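Local coordinates for putative exported protein (Bordetella pertussis, PDB 2DVZ), which binds glutamate as a periplasmic solute receptor of the Bug family, probably delivering it to a membrane transport system, at residues A[23-26]-A[32-35]; A[37-42]-A[270-275]; A[134-137]-A[143-146]. All coordinates share one frame; numbering follows the deposited sequence.

Contact 1: A[23-26]-A[32-35]; sequences VIVP and STDI. With GLU (glutamic acid), chain G.
V25, the last residue of strand 21-25, faces T33 and D34 in the first turn of helix 32-48, and the backbones come closest at the CA atoms of V25 and D34, 6.3 Å apart. No hydrogen bond joins the two segments; the contact is van der Waals packing, mostly of the V25 and T33 methyls. CG1 of V25 lies 3.7 Å from CG2 of T33 and equally far from the backbone N of D34. The V25 and T33 side chains run side by side, pointing opposite ways, and CD of P26 adds a looser touch on the T33 methyl. Strand, loop and helix open a beta-alpha-beta unit completed by strand 52-56, and the N-terminal turn of the helix meets the ligand carboxylate, consistent with the periplasmic binding protein fold of this family. The two branches of T33 serve different partners: chi1 of -38° sets OG1 beside the backbone N, on the ligand side, while CG2 turns to V25. OG1 donates to OE1 of the bound glutamate at 2.6 Å, and the T33 backbone N adds a bond of 3.2 Å to the same oxygen, at 151° about the hydrogen. OD1 of D34 forms a salt bridge with R38 and a hydrogen bond with N56, while OD2 accepts from the backbone N of G30.

Contact 2: A[37-42]-A[270-275]; sequences ARLVTQ and PKVIKA
L39 reaches across to A275 and V272 with both methyl groups of its forked end. CD2 lies 3.6 Å from CB of A275 and CD1 3.8 Å from the same atom, so the alanine methyl sits against the fork. One turn back, the valine meets the same fork with both branches: CG1 of V272 is 4.1 Å from CD2 of L39, and CG2 is at the same distance from CD1. CG of L39 is anti to its backbone N (chi1 172°), which carries the fork out from its own helix to the other. V40 makes a looser contact, its CG2 standing 4.5 Å from CG1 of V272. Side chains meet only through apolar atoms, CD2 of L39 also lying 4.0 Å from O of V272, and no hydrogen bond joins the segments.

These residues belong to two helices that pack antiparallel, with an angle of 167° between the directions of the short segments and 10.5 Å between their axes. Helix 32-48 is the helix of the beta-alpha-beta unit that starts with strand 21-25, and helix 270-279, from much later in the chain, packs on a different side of it from that strand. A37 and T41 turn to the sheet instead, resting on V25 and V23 respectively. OG1 of T41 bonds back to O of A37 at 2.7 Å, from above the carbonyl plane, while N of T41 reaches this oxygen from the opposite face. NE of R38 forms a salt bridge with D34 and NH2 a hydrogen bond with N56. On the second helix, D269 accepts a hydrogen bond from the backbone N of K271, and K274 forms a salt bridge with D278.

Contact 3: A[134-137]-A[143-146]; sequences LEEL and KYSY. With CD (cadmium ion), chain D; CD (cadmium ion), chain E.
The apolar part of this contact is L137 against the ring of Y144. CD2 of the leucine lies 3.8 Å from CD2 of the tyrosine and also reaches its CG, with the two side chains crossing at a slant. The closest CA atoms are those of the same pair, 7.3 Å apart. Beyond the two segments, L137 also rests on F162 of helix 154-166, while Y144 touches L192 and P126 and its ring meets that of F125.

The polar part is E136. With CG anti to the backbone N (chi1 173°) and a bend at the next bond, its carboxylate is brought to the edge of the Y144 ring, where OE2 lies near the ring plane on the side of the hydroxyl. The carboxylate and ring planes stand 77° apart. The modelled spacing between this oxygen and the tyrosine OH is implausibly short, so the nature of that pairing remains doubtful.

Metal binding involves the adjacent carboxylates of E135 and E136. OE1 of E136 binds a cadmium ion at 2.3 Å, and three waters also bind it. One of them, bound to the metal at 2.3 Å, also donates to OE2 of E136 at 2.9 Å, thereby linking both carboxylate oxygens to the same site. A second cadmium ion is held by OE1 of E135 at 2.5 Å and by a water, and OE2 of E135 forms a salt bridge with K131. Helix 130-138 is thus packed at its C-terminal end against the residues leading into strand 145-148, a helix-to-strand connection in the alpha/beta lobe far from the glutamate pocket.

Overall arrangement
Contacts 1 and 2 share helix 32-48 and touch each other, CG2 of V25 lying 3.4 Å from CB of A37; one side of the helix faces its sheet and another meets helix 270-279. Contact 1 is fully buried and adds ligand recognition to methyl packing, whereas contact 2 lies farther out, is partly buried and has only apolar side-chain contacts. Contact 3 stands on the opposite side of the chain's centre, with its own centre about 30 Å from that of contact 1, although both reach the same mixed sheet. It is the most peripheral of the three, and there the side chains of E135 and E136 bind cadmium ions beside a largely buried leucine-tyrosine packing.

Contact 1: A[23-26]-A[32-35]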
ATOM      1  N   VAL A  23     -15.594  -7.851   1.061  1.00 13.31           N
ATOM      2  CA  VAL A  23     -14.365  -7.174   1.408  1.00 13.10           C
ATOM      3  C   VAL A  23     -14.038  -6.216   0.284  1.00 13.23           C
ATOM      4  O   VAL A  23     -13.778  -6.618  -0.844  1.00 13.84           O
ATOM      5  CB  VAL A  23     -13.190  -8.149   1.660  1.00 12.90           C
ATOM      6  CG1 VAL A  23     -11.878  -7.333   2.084  1.00 10.10           C
ATOM      7  CG2 VAL A  23     -13.578  -9.177   2.759  1.00 11.97           C
ATOM      8  N   ILE A  24     -14.066  -4.941   0.606  1.00 13.41           N
ATOM      9  CA  ILE A  24     -13.803  -3.902  -0.354  1.00 13.66           C
ATOM     10  C   ILE A  24     -12.317  -3.561  -0.382  1.00 13.67           C
ATOM     11  O   ILE A  24     -11.717  -3.148   0.622  1.00 13.20           O
ATOM     12  CB  ILE A  24     -14.667  -2.625  -0.081  1.00 14.26           C
ATOM     13  CG1 ILE A  24     -16.182  -2.929  -0.192  1.00 15.29           C
ATOM     14  CG2 ILE A  24     -14.302  -1.480  -1.038  1.00 14.65           C
ATOM     15  CD1 ILE A  24     -17.095  -1.708   0.365  1.00 13.49           C
ATOM     16  N   VAL A  25     -11.749  -3.709  -1.576  1.00 14.05           N
ATOM     17  CA  VAL A  25     -10.393  -3.280  -1.876  1.00 14.24           C
ATOM     18  C   VAL A  25     -10.462  -1.938  -2.633  1.00 14.82           C
ATOM     19  O   VAL A  25     -10.938  -1.877  -3.774  1.00 15.27           O
ATOM     20  CB  VAL A  25      -9.623  -4.418  -2.639  1.00 14.00           C
ATOM     21  CG1 VAL A  25      -8.301  -3.931  -3.251  1.00 13.27           C
ATOM     22  CG2 VAL A  25      -9.397  -5.567  -1.703  1.00 13.01           C
ATOM     23  N   PRO A  26     -10.001  -0.849  -1.990  1.00 15.01           N
ATOM     24  CA  PRO A  26     -10.123   0.485  -2.573  1.00 15.05           C
ATOM     25  C   PRO A  26      -9.134   0.771  -3.722  1.00 14.98           C
ATOM     26  O   PRO A  26      -8.837   1.913  -4.007  1.00 14.61           O
ATOM     27  CB  PRO A  26      -9.900   1.387  -1.361  1.00 15.85           C
ATOM     28  CG  PRO A  26      -8.866   0.598  -0.559  1.00 15.21           C
ATOM     29  CD  PRO A  26      -9.371  -0.804  -0.662  1.00 14.91           C
ATOM     30  N   SER A  32      -0.891  -4.251  -4.777  1.00 11.96           N
ATOM     31  CA  SER A  32      -0.554  -4.970  -3.565  1.00 11.60           C
ATOM     32  C   SER A  32      -1.772  -5.158  -2.635  1.00 11.31           C
ATOM     33  O   SER A  32      -1.891  -6.202  -1.988  1.00 11.92           O
ATOM     34  CB  SER A  32       0.594  -4.249  -2.812  1.00 11.85           C
ATOM     35  OG  SER A  32       1.731  -4.086  -3.656  1.00 13.70           O
ATOM     36  N   THR A  33      -2.638  -4.143  -2.524  1.00 10.23           N
ATOM     37  CA  THR A  33      -3.860  -4.263  -1.747  1.00 10.18           C
ATOM     38  C   THR A  33      -4.674  -5.460  -2.194  1.00 10.27           C
ATOM     39  O   THR A  33      -4.982  -6.321  -1.393  1.00 11.25           O
ATOM     40  CB  THR A  33      -4.755  -2.990  -1.862  1.00 10.25           C
ATOM     41  OG1 THR A  33      -3.921  -1.820  -1.885  1.00 10.40           O
ATOM     42  CG2 THR A  33      -5.736  -2.931  -0.716  1.00  8.44           C
ATOM     43  N   ASP A  34      -4.995  -5.512  -3.479  1.00 10.80           N
ATOM     44  CA  ASP A  34      -5.633  -6.680  -4.095  1.00 11.83           C
ATOM     45  C   ASP A  34      -4.871  -8.012  -3.870  1.00 12.13           C
ATOM     46  O   ASP A  34      -5.474  -9.032  -3.512  1.00 11.90           O
ATOM     47  CB  ASP A  34      -5.785  -6.428  -5.587  1.00 11.60           C
ATOM     48  CG  ASP A  34      -6.718  -7.432  -6.271  1.00 12.60           C
ATOM     49  OD1 ASP A  34      -7.896  -7.564  -5.830  1.00 14.83           O
ATOM     50  OD2 ASP A  34      -6.282  -8.042  -7.282  1.00 10.07           O
ATOM     51  N   ILE A  35      -3.552  -8.000  -4.066  1.00 12.38           N
ATOM     52  CA  ILE A  35      -2.769  -9.206  -3.838  1.00 12.42           C
ATOM     53  C   ILE A  35      -2.860  -9.780  -2.425  1.00 12.37           C
ATOM     54  O   ILE A  35      -3.130 -10.985  -2.254  1.00 12.74           O
ATOM     55  CB  ILE A  35      -1.260  -9.043  -4.224  1.00 12.47           C
ATOM     56  CG1 ILE A  35      -1.144  -8.890  -5.747  1.00 12.28           C
ATOM     57  CG2 ILE A  35      -0.449 -10.304  -3.730  1.00 11.99           C
ATOM     58  CD1 ILE A  35       0.133  -8.243  -6.221  1.00 12.26           C
TER
HETATM   59  N   GLU G1055      -0.957   2.760  -3.061  1.00 11.71           N
HETATM   60  CA  GLU G1055      -1.769   1.799  -2.289  1.00 11.29           C
HETATM   61  C   GLU G1055      -1.342   1.734  -0.832  1.00 12.00           C
HETATM   62  O   GLU G1055      -0.876   0.728  -0.289  1.00 12.47           O
HETATM   63  CB  GLU G1055      -1.798   0.438  -2.976  1.00 11.17           C
HETATM   64  CG  GLU G1055      -2.026   0.558  -4.494  1.00  8.76           C
HETATM   65  CD  GLU G1055      -2.743  -0.611  -5.102  1.00  9.91           C
HETATM   66  OE1 GLU G1055      -3.093  -1.525  -4.326  1.00 10.90           O
HETATM   67  OE2 GLU G1055      -2.990  -0.615  -6.361  1.00 10.40           O
HETATM   68  OXT GLU G1055      -1.525   2.740  -0.126  1.00 12.13           O

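Contact 2: A[37-42]-A[270-275]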
ATOM      1  N   ALA A  37      -5.033  -8.751   0.093  1.00 13.23           N
ATOM      2  CA  ALA A  37      -6.454  -8.952   0.374  1.00 14.01           C
ATOM      3  C   ALA A  37      -6.879 -10.367  -0.012  1.00 14.09           C
ATOM      4  O   ALA A  37      -7.424 -11.094   0.813  1.00 14.83           O
ATOM      5  CB  ALA A  37      -7.319  -7.897  -0.372  1.00 13.73           C
ATOM      6  N   ARG A  38      -6.563 -10.788  -1.237  1.00 14.20           N
ATOM      7  CA  ARG A  38      -7.037 -12.099  -1.723  1.00 14.53           C
ATOM      8  C   ARG A  38      -6.316 -13.241  -1.022  1.00 14.54           C
ATOM      9  O   ARG A  38      -6.943 -14.232  -0.642  1.00 14.25           O
ATOM     10  CB  ARG A  38      -6.937 -12.208  -3.245  1.00 14.20           C
ATOM     11  CG  ARG A  38      -7.682 -11.104  -3.961  1.00 15.18           C
ATOM     12  CD  ARG A  38      -7.833 -11.312  -5.470  1.00 15.04           C
ATOM     13  NE  ARG A  38      -8.722 -10.273  -6.024  1.00 16.15           N
ATOM     14  CZ  ARG A  38      -9.995 -10.482  -6.387  1.00 15.38           C
ATOM     15  NH1 ARG A  38     -10.527 -11.710  -6.268  1.00 11.81           N
ATOM     16  NH2 ARG A  38     -10.734  -9.456  -6.856  1.00 13.55           N
ATOM     17  N   LEU A  39      -5.010 -13.073  -0.793  1.00 14.58           N
ATOM     18  CA  LEU A  39      -4.238 -14.101  -0.108  1.00 14.58           C
ATOM     19  C   LEU A  39      -4.777 -14.350   1.288  1.00 14.38           C
ATOM     20  O   LEU A  39      -5.042 -15.505   1.650  1.00 13.75           O
ATOM     21  CB  LEU A  39      -2.736 -13.737  -0.041  1.00 15.27           C
ATOM     22  CG  LEU A  39      -1.800 -14.616   0.809  1.00 14.14           C
ATOM     23  CD1 LEU A  39      -1.582 -15.898   0.110  1.00 12.27           C
ATOM     24  CD2 LEU A  39      -0.453 -13.900   1.083  1.00 14.66           C
ATOM     25  N   VAL A  40      -4.895 -13.277   2.077  1.00 14.45           N
ATOM     26  CA  VAL A  40      -5.306 -13.420   3.478  1.00 13.91           C
ATOM     27  C   VAL A  40      -6.794 -13.770   3.692  1.00 14.58           C
ATOM     28  O   VAL A  40      -7.081 -14.678   4.473  1.00 14.37           O
ATOM     29  CB  VAL A  40      -4.867 -12.239   4.359  1.00 13.86           C
ATOM     30  CG1 VAL A  40      -5.265 -12.510   5.805  1.00 10.54           C
ATOM     31  CG2 VAL A  40      -3.319 -11.975   4.208  1.00 12.28           C
ATOM     32  N   THR A  41      -7.717 -13.108   2.988  1.00 15.27           N
ATOM     33  CA  THR A  41      -9.161 -13.415   3.114  1.00 16.10           C
ATOM     34  C   THR A  41      -9.532 -14.818   2.589  1.00 17.84           C
ATOM     35  O   THR A  41     -10.418 -15.475   3.131  1.00 18.50           O
ATOM     36  CB  THR A  41     -10.087 -12.305   2.459  1.00 16.02           C
ATOM     37  OG1 THR A  41      -9.888 -12.213   1.034  1.00 13.18           O
ATOM     38  CG2 THR A  41      -9.870 -10.927   3.102  1.00 15.28           C
ATOM     39  N   GLN A  42      -8.861 -15.281   1.535  1.00 19.92           N
ATOM     40  CA  GLN A  42      -9.008 -16.678   1.075  1.00 22.03           C
ATOM     41  C   GLN A  42      -8.829 -17.702   2.176  1.00 21.69           C
ATOM     42  O   GLN A  42      -9.605 -18.651   2.273  1.00 22.40           O
ATOM     43  CB  GLN A  42      -7.997 -17.011  -0.025  1.00 23.08           C
ATOM     44  CG  GLN A  42      -8.454 -16.567  -1.402  1.00 29.10           C
ATOM     45  CD  GLN A  42      -9.728 -17.268  -1.792  1.00 36.13           C
ATOM     46  OE1 GLN A  42     -10.850 -16.742  -1.594  1.00 39.17           O
ATOM     47  NE2 GLN A  42      -9.579 -18.493  -2.314  1.00 38.58           N
ATOM     48  N   PRO A 270       1.475 -21.693   6.761  1.00 26.08           N
ATOM     49  CA  PRO A 270       2.848 -21.637   6.230  1.00 26.29           C
ATOM     50  C   PRO A 270       2.902 -21.158   4.784  1.00 25.99           C
ATOM     51  O   PRO A 270       3.882 -20.539   4.396  1.00 26.55           O
ATOM     52  CB  PRO A 270       3.347 -23.098   6.359  1.00 26.59           C
ATOM     53  CG  PRO A 270       2.418 -23.743   7.403  1.00 26.28           C
ATOM     54  CD  PRO A 270       1.093 -23.076   7.140  1.00 26.15           C
ATOM     55  N   LYS A 271       1.858 -21.445   4.012  1.00 25.46           N
ATOM     56  CA  LYS A 271       1.744 -20.971   2.639  1.00 25.28           C
ATOM     57  C   LYS A 271       1.514 -19.445   2.558  1.00 23.64           C
ATOM     58  O   LYS A 271       1.991 -18.787   1.619  1.00 22.81           O
ATOM     59  CB  LYS A 271       0.645 -21.747   1.899  1.00 26.28           C
ATOM     60  CG  LYS A 271       0.813 -23.281   2.058  1.00 29.96           C
ATOM     61  CD  LYS A 271       0.624 -24.048   0.754  1.00 35.08           C
ATOM     62  CE  LYS A 271      -0.766 -24.661   0.698  1.00 39.18           C
ATOM     63  NZ  LYS A 271      -1.230 -24.735  -0.720  1.00 41.08           N
ATOM     64  N   VAL A 272       0.813 -18.895   3.551  1.00 22.03           N
ATOM     65  CA  VAL A 272       0.562 -17.445   3.618  1.00 20.98           C
ATOM     66  C   VAL A 272       1.831 -16.732   4.080  1.00 20.31           C
ATOM     67  O   VAL A 272       2.206 -15.738   3.491  1.00 19.45           O
ATOM     68  CB  VAL A 272      -0.666 -17.064   4.521  1.00 20.70           C
ATOM     69  CG1 VAL A 272      -0.714 -15.562   4.782  1.00 19.29           C
ATOM     70  CG2 VAL A 272      -1.978 -17.542   3.889  1.00 18.95           C
ATOM     71  N   ILE A 273       2.486 -17.269   5.117  1.00 19.97           N
ATOM     72  CA  ILE A 273       3.804 -16.810   5.529  1.00 19.91           C
ATOM     73  C   ILE A 273       4.795 -16.739   4.344  1.00 20.52           C
ATOM     74  O   ILE A 273       5.405 -15.690   4.131  1.00 20.76           O
ATOM     75  CB  ILE A 273       4.367 -17.660   6.679  1.00 20.09           C
ATOM     76  CG1 ILE A 273       3.642 -17.328   7.984  1.00 20.55           C
ATOM     77  CG2 ILE A 273       5.890 -17.455   6.867  1.00 18.19           C
ATOM     78  CD1 ILE A 273       3.959 -18.333   9.092  1.00 20.93           C
ATOM     79  N   LYS A 274       4.919 -17.823   3.570  1.00 20.39           N
ATOM     80  CA  LYS A 274       5.796 -17.867   2.378  1.00 21.13           C
ATOM     81  C   LYS A 274       5.443 -16.793   1.321  1.00 20.70           C
ATOM     82  O   LYS A 274       6.295 -16.026   0.877  1.00 21.18           O
ATOM     83  CB  LYS A 274       5.749 -19.273   1.738  1.00 21.41           C
ATOM     84  CG  LYS A 274       6.700 -19.435   0.581  1.00 24.20           C
ATOM     85  CD  LYS A 274       6.883 -20.872   0.172  1.00 28.32           C
ATOM     86  CE  LYS A 274       7.461 -21.001  -1.245  1.00 30.49           C
ATOM     87  NZ  LYS A 274       8.712 -20.189  -1.483  1.00 30.63           N
ATOM     88  N   ALA A 275       4.185 -16.756   0.910  1.00 20.14           N
ATOM     89  CA  ALA A 275       3.722 -15.752  -0.009  1.00 19.87           C
ATOM     90  C   ALA A 275       4.070 -14.321   0.449  1.00 19.21           C
ATOM     91  O   ALA A 275       4.561 -13.535  -0.356  1.00 19.42           O
ATOM     92  CB  ALA A 275       2.196 -15.920  -0.277  1.00 20.07           C
TER

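Contact 3: A[134-137]-A[143-146]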
ATOM      1  N   LEU A 134      20.169   8.509  -9.551  1.00 13.22           N
ATOM      2  CA  LEU A 134      20.168   9.925  -9.245  1.00 13.34           C
ATOM      3  C   LEU A 134      20.927  10.784 -10.253  1.00 13.63           C
ATOM      4  O   LEU A 134      20.407  11.783 -10.691  1.00 14.06           O
ATOM      5  CB  LEU A 134      20.720  10.145  -7.827  1.00 13.59           C
ATOM      6  CG  LEU A 134      19.881   9.604  -6.666  1.00 12.41           C
ATOM      7  CD1 LEU A 134      20.359  10.263  -5.392  1.00 11.41           C
ATOM      8  CD2 LEU A 134      18.397   9.912  -6.899  1.00 10.62           C
ATOM      9  N   GLU A 135      22.153  10.397 -10.603  1.00 14.36           N
ATOM     10  CA  GLU A 135      22.938  11.090 -11.611  1.00 15.18           C
ATOM     11  C   GLU A 135      22.148  11.322 -12.887  1.00 15.54           C
ATOM     12  O   GLU A 135      22.001  12.477 -13.295  1.00 16.13           O
ATOM     13  CB  GLU A 135      24.220  10.344 -11.913  1.00 14.48           C
ATOM     14  CG  GLU A 135      25.293  10.625 -10.892  1.00 16.72           C
ATOM     15  CD  GLU A 135      26.384   9.586 -10.866  1.00 18.77           C
ATOM     16  OE1 GLU A 135      26.563   8.912 -11.889  1.00 19.38           O
ATOM     17  OE2 GLU A 135      27.065   9.440  -9.825  1.00 21.38           O
ATOM     18  N   GLU A 136      21.646  10.236 -13.492  1.00 15.27           N
ATOM     19  CA  GLU A 136      20.792  10.277 -14.701  1.00 15.41           C
ATOM     20  C   GLU A 136      19.578  11.246 -14.582  1.00 15.42           C
ATOM     21  O   GLU A 136      19.302  12.023 -15.510  1.00 15.57           O
ATOM     22  CB  GLU A 136      20.331   8.848 -15.058  1.00 14.71           C
ATOM     23  CG  GLU A 136      19.291   8.693 -16.193  1.00 15.95           C
ATOM     24  CD  GLU A 136      19.757   9.153 -17.585  1.00 19.84           C
ATOM     25  OE1 GLU A 136      20.985   9.278 -17.831  1.00 20.74           O
ATOM     26  OE2 GLU A 136      18.878   9.386 -18.467  1.00 20.20           O
ATOM     27  N   LEU A 137      18.872  11.202 -13.456  1.00 15.02           N
ATOM     28  CA  LEU A 137      17.704  12.088 -13.240  1.00 15.66           C
ATOM     29  C   LEU A 137      18.103  13.555 -13.101  1.00 16.29           C
ATOM     30  O   LEU A 137      17.374  14.431 -13.533  1.00 16.84           O
ATOM     31  CB  LEU A 137      16.925  11.672 -11.983  1.00 15.33           C
ATOM     32  CG  LEU A 137      16.255  10.296 -11.930  1.00 13.85           C
ATOM     33  CD1 LEU A 137      15.511  10.176 -10.609  1.00 10.97           C
ATOM     34  CD2 LEU A 137      15.292  10.062 -13.122  1.00 12.50           C
ATOM     35  N   LYS A 143      12.312  15.377 -17.476  1.00 18.04           N
ATOM     36  CA  LYS A 143      12.237  14.530 -18.678  1.00 17.92           C
ATOM     37  C   LYS A 143      11.733  13.108 -18.452  1.00 17.60           C
ATOM     38  O   LYS A 143      11.198  12.460 -19.372  1.00 17.54           O
ATOM     39  CB  LYS A 143      13.600  14.472 -19.348  1.00 18.56           C
ATOM     40  CG  LYS A 143      13.930  15.803 -20.042  1.00 21.00           C
ATOM     41  CD  LYS A 143      15.341  15.869 -20.520  1.00 22.42           C
ATOM     42  CE  LYS A 143      15.389  15.609 -21.982  1.00 23.63           C
ATOM     43  NZ  LYS A 143      16.757  16.001 -22.423  1.00 25.45           N
ATOM     44  N   TYR A 144      11.909  12.603 -17.239  1.00 17.17           N
ATOM     45  CA  TYR A 144      11.427  11.260 -16.919  1.00 16.40           C
ATOM     46  C   TYR A 144      10.096  11.408 -16.205  1.00 16.50           C
ATOM     47  O   TYR A 144       9.835  12.426 -15.530  1.00 16.92           O
ATOM     48  CB  TYR A 144      12.430  10.514 -16.017  1.00 15.74           C
ATOM     49  CG  TYR A 144      13.640   9.977 -16.774  1.00 14.63           C
ATOM     50  CD1 TYR A 144      13.556   8.770 -17.466  1.00 13.91           C
ATOM     51  CD2 TYR A 144      14.850  10.675 -16.814  1.00 12.95           C
ATOM     52  CE1 TYR A 144      14.632   8.255 -18.169  1.00 12.46           C
ATOM     53  CE2 TYR A 144      15.932  10.177 -17.529  1.00 11.09           C
ATOM     54  CZ  TYR A 144      15.817   8.953 -18.194  1.00 12.59           C
ATOM     55  OH  TYR A 144      16.865   8.375 -18.890  1.00 13.10           O
ATOM     56  N   SER A 145       9.271  10.384 -16.334  1.00 15.82           N
ATOM     57  CA  SER A 145       8.030  10.333 -15.598  1.00 15.96           C
ATOM     58  C   SER A 145       7.906   9.043 -14.776  1.00 15.09           C
ATOM     59  O   SER A 145       8.567   8.020 -15.035  1.00 14.89           O
ATOM     60  CB  SER A 145       6.873  10.440 -16.574  1.00 16.78           C
ATOM     61  OG  SER A 145       6.869   9.254 -17.349  1.00 20.90           O
ATOM     62  N   TYR A 146       7.044   9.116 -13.773  1.00 13.80           N
ATOM     63  CA  TYR A 146       6.847   8.023 -12.856  1.00 12.86           C
ATOM     64  C   TYR A 146       5.367   7.830 -12.664  1.00 12.60           C
ATOM     65  O   TYR A 146       4.596   8.795 -12.723  1.00 13.59           O
ATOM     66  CB  TYR A 146       7.542   8.299 -11.514  1.00 12.21           C
ATOM     67  CG  TYR A 146       6.868   9.277 -10.543  1.00 12.61           C
ATOM     68  CD1 TYR A 146       5.951   8.822  -9.560  1.00 12.92           C
ATOM     69  CD2 TYR A 146       7.197  10.639 -10.556  1.00 11.03           C
ATOM     70  CE1 TYR A 146       5.365   9.717  -8.635  1.00 11.69           C
ATOM     71  CE2 TYR A 146       6.621  11.536  -9.642  1.00 11.53           C
ATOM     72  CZ  TYR A 146       5.719  11.067  -8.673  1.00 12.48           C
ATOM     73  OH  TYR A 146       5.181  11.976  -7.762  1.00 13.04           O
TER
HETATM   74 CD    CD D1003      27.814   6.912 -12.547  1.00 34.50          CD
HETATM   75 CD    CD E1004      22.255   9.908 -19.630  1.00 23.83          CD
HETATM   76  O   HOH W   1      20.365   9.884 -20.860  1.00 20.72           O
HETATM   77  O   HOH W   2      27.108   5.231 -10.665  1.00  2.05           O
HETATM   78  O   HOH W   3      24.632  10.050 -18.207  1.00 13.56           O
HETATM   79  O   HOH W   4      22.820   7.734 -20.721  1.00  2.00           O